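PDB 3N7X: capsid protein from Infectious hypodermal and hematopoietic necrosis virus, which forms, in sixty copies, the icosahedral capsid of a shrimp densovirus and binds calcium ions. Local coordinates for residues 123-128 and 140-145; 127-132 and 278-283. One frame throughout, in Å; residues are numbered along the deposited sequence.

Interaction 1 of 2, residues 123-128 and 140-145; sequences MVPLMK and TLTFTD
The beta hairpin of strands 111-131 and 137-141 ends here, away from its turn, with Met127 paired to Thr140. Met127 N donates to Thr140 O at 3.0 Å, and Thr140 N returns a bond to Met127 O at 2.9 Å. The next pair, Leu126 with Leu141, is antiparallel and non-hydrogen-bonded. Beyond it the ladder frays: Thr142 N reaches Pro125 O only in a weak bond, and the chain leaves the strand.

Met127 carries most of the side-chain contact. Its CG sits between the backbone N and the carbonyl carbon (chi1 63°), and the chain is extended from there. CG passes Leu141 O at 3.5 Å. The methyl CE ends over the centre of the Phe143 ring, 3.6 Å from its centroid and 6° off the ring normal, a CH-pi contact. SD stands farther from the same face, in an oblique Met-aromatic contact.

Thr140 OG1 donates to Leu141 O at 2.9 Å. A water bonded to OG1 also donates weakly to Met127 O. Val124 CG1 meets Leu141 CD2 at 3.8 Å.

Phe143 also makes edge-to-face contacts with Phe143 of two neighbouring subunits. The arrangement is consistent with the DE hairpin of a parvovirus jelly roll, which gathers around the fivefold axis.

Interaction 2 of 2, residues 127-132 and 278-283; sequences MKDLKV and ELKLGC
Asp129 OD1 is gripped by two donors, Lys280 N at 2.9 Å and a water at 2.7 Å. The N-H of Lys280 comes in on the syn lone pair of OD1, the side of the other oxygen. It also makes a weak bond to OD2, so this one N-H is shared unequally by the two oxygens. Asp129 CG lies anti to its carbonyl carbon and beside its own N (chi1 -65°), which turns CG toward Lys280 N. The same water donates to Glu278 O, and Lys280 NZ donates weakly to it. Lys280 NZ is 4.4 Å from Asp129 OD1, beyond a salt bridge. The two charges are joined through the water, and the positive charge of Lys280 may still favour the ionised aspartate.

The backbones meet one step back. Lys128 N donates to Lys280 O at 2.9 Å, in the plane of that carbonyl, and Met127 CA makes a CA-H...O contact with the same oxygen. Met127 and Leu281 form an antiparallel non-hydrogen-bonded pair. This is the end of the pairing of strands 111-131 and 281-296, consistent with two neighbouring strands in the BIDG sheet of a viral jelly roll.

Two leucines pack against the OD2 side of the carboxylate. Leu279 crosses Asp129 at about a right angle, with CD2 3.6 Å from OD2. Leu281 CD2 touches both Met127 CB, at 3.6 Å, and Asp129 OD2. The aliphatic chain of Lys280 runs past Lys128 O, with CD at 3.5 Å. Lys131 NZ turns back to donate to Asp129 O. Its side chain also makes a cation-pi contact with Phe138 of a neighbouring subunit.

From the N terminus, the chain runs through 123-128 and straight on into 127-132. Both lie on strand 111-131 and share Met127 and Lys128. Interaction 1 then closes a short loop, with 11 residues between its segments, when 140-145 folds back. Interaction 2 closes a far longer one, with 145 residues between its segments, when 278-283 arrives. The two closures cross rather than nest, because 140-145 falls inside the span of interaction 2 while 123-128 begins before it. Strand 111-131 is therefore flanked by 137-141 and 281-296 in one antiparallel sheet. A probable hydrogen bond from Leu126 N to Gly282 O joins the two contacts directly.

Interaction 1 of 2, residues 123-128 and 140-145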
loop_
_atom_site.group_PDB
_atom_site.type_symbol
_atom_site.label_atom_id
_atom_site.label_comp_id
_atom_site.label_asym_id
_atom_site.label_seq_id
_atom_site.Cartn_x
_atom_site.Cartn_y
_atom_site.Cartn_z
ATOM N N MET A 123 27.707 88.957 0.023
ATOM C CA MET A 123 27.335 90.333 0.297
ATOM C C MET A 123 27.939 90.875 1.589
ATOM O O MET A 123 28.011 90.173 2.598
ATOM C CB MET A 123 25.822 90.474 0.386
ATOM C CG MET A 123 25.394 91.865 0.797
ATOM S SD MET A 123 23.627 91.995 1.001
ATOM C CE MET A 123 23.093 91.805 -0.715
ATOM N N VAL A 124 28.366 92.135 1.542
ATOM C CA VAL A 124 28.927 92.813 2.702
ATOM C C VAL A 124 28.153 94.117 2.879
ATOM O O VAL A 124 28.348 95.069 2.127
ATOM C CB VAL A 124 30.416 93.142 2.504
ATOM C CG1 VAL A 124 30.939 93.917 3.705
ATOM C CG2 VAL A 124 31.209 91.862 2.315
ATOM N N PRO A 125 27.242 94.166 3.864
ATOM C CA PRO A 125 26.427 95.357 4.144
ATOM C C PRO A 125 27.255 96.546 4.637
ATOM O O PRO A 125 28.179 96.386 5.437
ATOM C CB PRO A 125 25.440 94.860 5.204
ATOM C CG PRO A 125 25.326 93.395 4.905
ATOM C CD PRO A 125 26.761 93.013 4.644
ATOM N N LEU A 126 26.900 97.738 4.167
ATOM C CA LEU A 126 27.615 98.956 4.532
ATOM C C LEU A 126 26.685 100.055 5.025
ATOM O O LEU A 126 25.496 100.065 4.704
ATOM C CB LEU A 126 28.375 99.481 3.316
ATOM C CG LEU A 126 29.375 98.525 2.673
ATOM C CD1 LEU A 126 29.760 99.046 1.309
ATOM C CD2 LEU A 126 30.595 98.376 3.573
ATOM N N MET A 127 27.234 100.990 5.797
ATOM C CA MET A 127 26.447 102.113 6.292
ATOM C C MET A 127 27.308 103.362 6.449
ATOM O O MET A 127 28.534 103.283 6.558
ATOM C CB MET A 127 25.788 101.775 7.630
ATOM C CG MET A 127 26.755 101.492 8.758
ATOM S SD MET A 127 25.848 101.018 10.248
ATOM C CE MET A 127 27.105 101.239 11.545
ATOM N N LYS A 128 26.651 104.516 6.444
ATOM C CA LYS A 128 27.330 105.790 6.600
ATOM C C LYS A 128 26.458 106.634 7.517
ATOM O O LYS A 128 26.100 107.766 7.200
ATOM C CB LYS A 128 27.497 106.468 5.237
ATOM C CG LYS A 128 28.499 107.616 5.216
ATOM C CD LYS A 128 28.727 108.099 3.791
ATOM C CE LYS A 128 29.865 109.103 3.701
ATOM N NZ LYS A 128 30.174 109.453 2.279
ATOM N N THR A 140 31.311 102.729 7.089
ATOM C CA THR A 140 31.786 101.639 7.937
ATOM C C THR A 140 30.984 100.382 7.647
ATOM O O THR A 140 29.998 100.406 6.906
ATOM C CB THR A 140 31.600 101.918 9.451
ATOM O OG1 THR A 140 30.201 102.013 9.750
ATOM C CG2 THR A 140 32.300 103.196 9.857
ATOM N N LEU A 141 31.419 99.275 8.231
ATOM C CA LEU A 141 30.684 98.039 8.084
ATOM C C LEU A 141 29.398 98.297 8.855
ATOM O O LEU A 141 29.279 99.278 9.597
ATOM C CB LEU A 141 31.437 96.881 8.729
ATOM C CG LEU A 141 32.702 96.410 8.020
ATOM C CD1 LEU A 141 33.479 95.503 8.950
ATOM C CD2 LEU A 141 32.338 95.690 6.728
ATOM N N THR A 142 28.438 97.410 8.692
ATOM C CA THR A 142 27.169 97.552 9.361
ATOM C C THR A 142 27.246 96.839 10.730
ATOM O O THR A 142 28.084 95.954 10.913
ATOM C CB THR A 142 26.095 96.961 8.440
ATOM O OG1 THR A 142 24.803 97.240 8.966
ATOM C CG2 THR A 142 26.283 95.471 8.300
ATOM N N PHE A 143 26.410 97.237 11.692
ATOM C CA PHE A 143 26.405 96.616 13.032
ATOM C C PHE A 143 25.956 95.157 13.019
ATOM O O PHE A 143 26.496 94.327 13.753
ATOM C CB PHE A 143 25.456 97.335 13.991
ATOM C CG PHE A 143 25.897 98.700 14.398
ATOM C CD1 PHE A 143 27.235 98.965 14.676
ATOM C CD2 PHE A 143 24.956 99.713 14.573
ATOM C CE1 PHE A 143 27.629 100.225 15.126
ATOM C CE2 PHE A 143 25.334 100.972 15.022
ATOM C CZ PHE A 143 26.673 101.232 15.301
ATOM N N THR A 144 24.923 94.872 12.224
ATOM C CA THR A 144 24.368 93.527 12.093
ATOM C C THR A 144 24.177 93.181 10.625
ATOM O O THR A 144 24.593 93.932 9.747
ATOM C CB THR A 144 22.997 93.392 12.793
ATOM O OG1 THR A 144 22.125 94.440 12.353
ATOM C CG2 THR A 144 23.158 93.464 14.290
ATOM N N ASP A 145 23.533 92.050 10.362
ATOM C CA ASP A 145 23.313 91.617 8.991
ATOM C C ASP A 145 21.873 91.803 8.539
ATOM O O ASP A 145 21.437 91.186 7.570
ATOM C CB ASP A 145 23.725 90.145 8.828
ATOM C CG ASP A 145 25.201 89.903 9.161
ATOM O OD1 ASP A 145 26.048 90.768 8.826
ATOM O OD2 ASP A 145 25.519 88.839 9.746
HETATM O O HOH W 1 28.677 104.577 9.448
#

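Interaction 2 of 2, residues 127-132 and 278-283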
loop_
_atom_site.group_PDB
_atom_site.type_symbol
_atom_site.label_atom_id
_atom_site.label_comp_id
_atom_site.label_asym_id
_atom_site.label_seq_id
_atom_site.Cartn_x
_atom_site.Cartn_y
_atom_site.Cartn_z
ATOM N N MET A 127 27.234 100.990 5.797
ATOM C CA MET A 127 26.447 102.113 6.292
ATOM C C MET A 127 27.308 103.362 6.449
ATOM O O MET A 127 28.534 103.283 6.558
ATOM C CB MET A 127 25.788 101.775 7.630
ATOM C CG MET A 127 26.755 101.492 8.758
ATOM S SD MET A 127 25.848 101.018 10.248
ATOM C CE MET A 127 27.105 101.239 11.545
ATOM N N LYS A 128 26.651 104.516 6.444
ATOM C CA LYS A 128 27.330 105.790 6.600
ATOM C C LYS A 128 26.458 106.634 7.517
ATOM O O LYS A 128 26.100 107.766 7.200
ATOM C CB LYS A 128 27.497 106.468 5.237
ATOM C CG LYS A 128 28.499 107.616 5.216
ATOM C CD LYS A 128 28.727 108.099 3.791
ATOM C CE LYS A 128 29.865 109.103 3.701
ATOM N NZ LYS A 128 30.174 109.453 2.279
ATOM N N ASP A 129 26.102 106.060 8.658
ATOM C CA ASP A 129 25.265 106.755 9.619
ATOM C C ASP A 129 26.028 107.205 10.860
ATOM O O ASP A 129 25.515 107.993 11.650
ATOM C CB ASP A 129 24.073 105.879 10.018
ATOM C CG ASP A 129 23.133 105.619 8.856
ATOM O OD1 ASP A 129 22.811 106.585 8.129
ATOM O OD2 ASP A 129 22.712 104.457 8.669
ATOM N N LEU A 130 27.247 106.702 11.031
ATOM C CA LEU A 130 28.072 107.089 12.168
ATOM C C LEU A 130 28.788 108.396 11.858
ATOM O O LEU A 130 29.201 108.646 10.723
ATOM C CB LEU A 130 29.107 106.010 12.482
ATOM C CG LEU A 130 28.553 104.693 13.020
ATOM C CD1 LEU A 130 29.695 103.724 13.273
ATOM C CD2 LEU A 130 27.777 104.951 14.302
ATOM N N LYS A 131 28.936 109.232 12.874
ATOM C CA LYS A 131 29.595 110.513 12.701
ATOM C C LYS A 131 30.304 110.948 13.967
ATOM O O LYS A 131 29.960 110.519 15.066
ATOM C CB LYS A 131 28.571 111.571 12.290
ATOM C CG LYS A 131 27.215 111.416 12.962
ATOM C CD LYS A 131 26.255 112.489 12.479
ATOM C CE LYS A 131 24.798 112.092 12.674
ATOM N NZ LYS A 131 24.376 111.011 11.731
ATOM N N VAL A 132 31.307 111.799 13.798
ATOM C CA VAL A 132 32.072 112.323 14.920
ATOM C C VAL A 132 31.564 113.726 15.225
ATOM O O VAL A 132 31.043 114.407 14.338
ATOM C CB VAL A 132 33.572 112.386 14.579
ATOM C CG1 VAL A 132 34.165 110.987 14.607
ATOM C CG2 VAL A 132 33.762 113.007 13.194
ATOM N N GLU A 278 16.047 108.686 7.573
ATOM C CA GLU A 278 16.426 107.794 6.480
ATOM C C GLU A 278 17.869 107.341 6.658
ATOM O O GLU A 278 18.781 108.163 6.751
ATOM C CB GLU A 278 16.259 108.493 5.125
ATOM C CG GLU A 278 14.840 108.984 4.867
ATOM C CD GLU A 278 14.617 109.463 3.436
ATOM O OE1 GLU A 278 15.602 109.551 2.662
ATOM O OE2 GLU A 278 13.449 109.756 3.087
ATOM N N LEU A 279 18.076 106.032 6.717
ATOM C CA LEU A 279 19.420 105.502 6.888
ATOM C C LEU A 279 20.205 105.543 5.589
ATOM O O LEU A 279 19.629 105.603 4.500
ATOM C CB LEU A 279 19.364 104.061 7.398
ATOM C CG LEU A 279 18.702 103.826 8.758
ATOM C CD1 LEU A 279 18.861 102.359 9.134
ATOM C CD2 LEU A 279 19.339 104.717 9.819
ATOM N N LYS A 280 21.526 105.531 5.713
ATOM C CA LYS A 280 22.408 105.535 4.553
ATOM C C LYS A 280 23.061 104.162 4.512
ATOM O O LYS A 280 24.113 103.933 5.117
ATOM C CB LYS A 280 23.472 106.628 4.684
ATOM C CG LYS A 280 22.905 108.037 4.797
ATOM C CD LYS A 280 24.004 109.093 4.686
ATOM C CE LYS A 280 23.471 110.494 4.968
ATOM N NZ LYS A 280 23.032 110.643 6.391
ATOM N N LEU A 281 22.415 103.244 3.805
ATOM C CA LEU A 281 22.911 101.883 3.700
ATOM C C LEU A 281 23.287 101.519 2.273
ATOM O O LEU A 281 22.814 102.127 1.312
ATOM C CB LEU A 281 21.849 100.898 4.209
ATOM C CG LEU A 281 21.273 101.137 5.608
ATOM C CD1 LEU A 281 20.216 100.086 5.893
ATOM C CD2 LEU A 281 22.380 101.080 6.655
ATOM N N GLY A 282 24.142 100.510 2.152
ATOM C CA GLY A 282 24.577 100.037 0.856
ATOM C C GLY A 282 25.196 98.672 1.054
ATOM O O GLY A 282 25.097 98.102 2.139
ATOM N N CYS A 283 25.829 98.135 0.020
ATOM C CA CYS A 283 26.464 96.836 0.145
ATOM C C CYS A 283 27.361 96.562 -1.047
ATOM O O CYS A 283 27.260 97.223 -2.084
ATOM C CB CYS A 283 25.410 95.739 0.235
ATOM S SG CYS A 283 24.611 95.391 -1.346
HETATM O O HOH W 2 21.315 108.779 8.365
#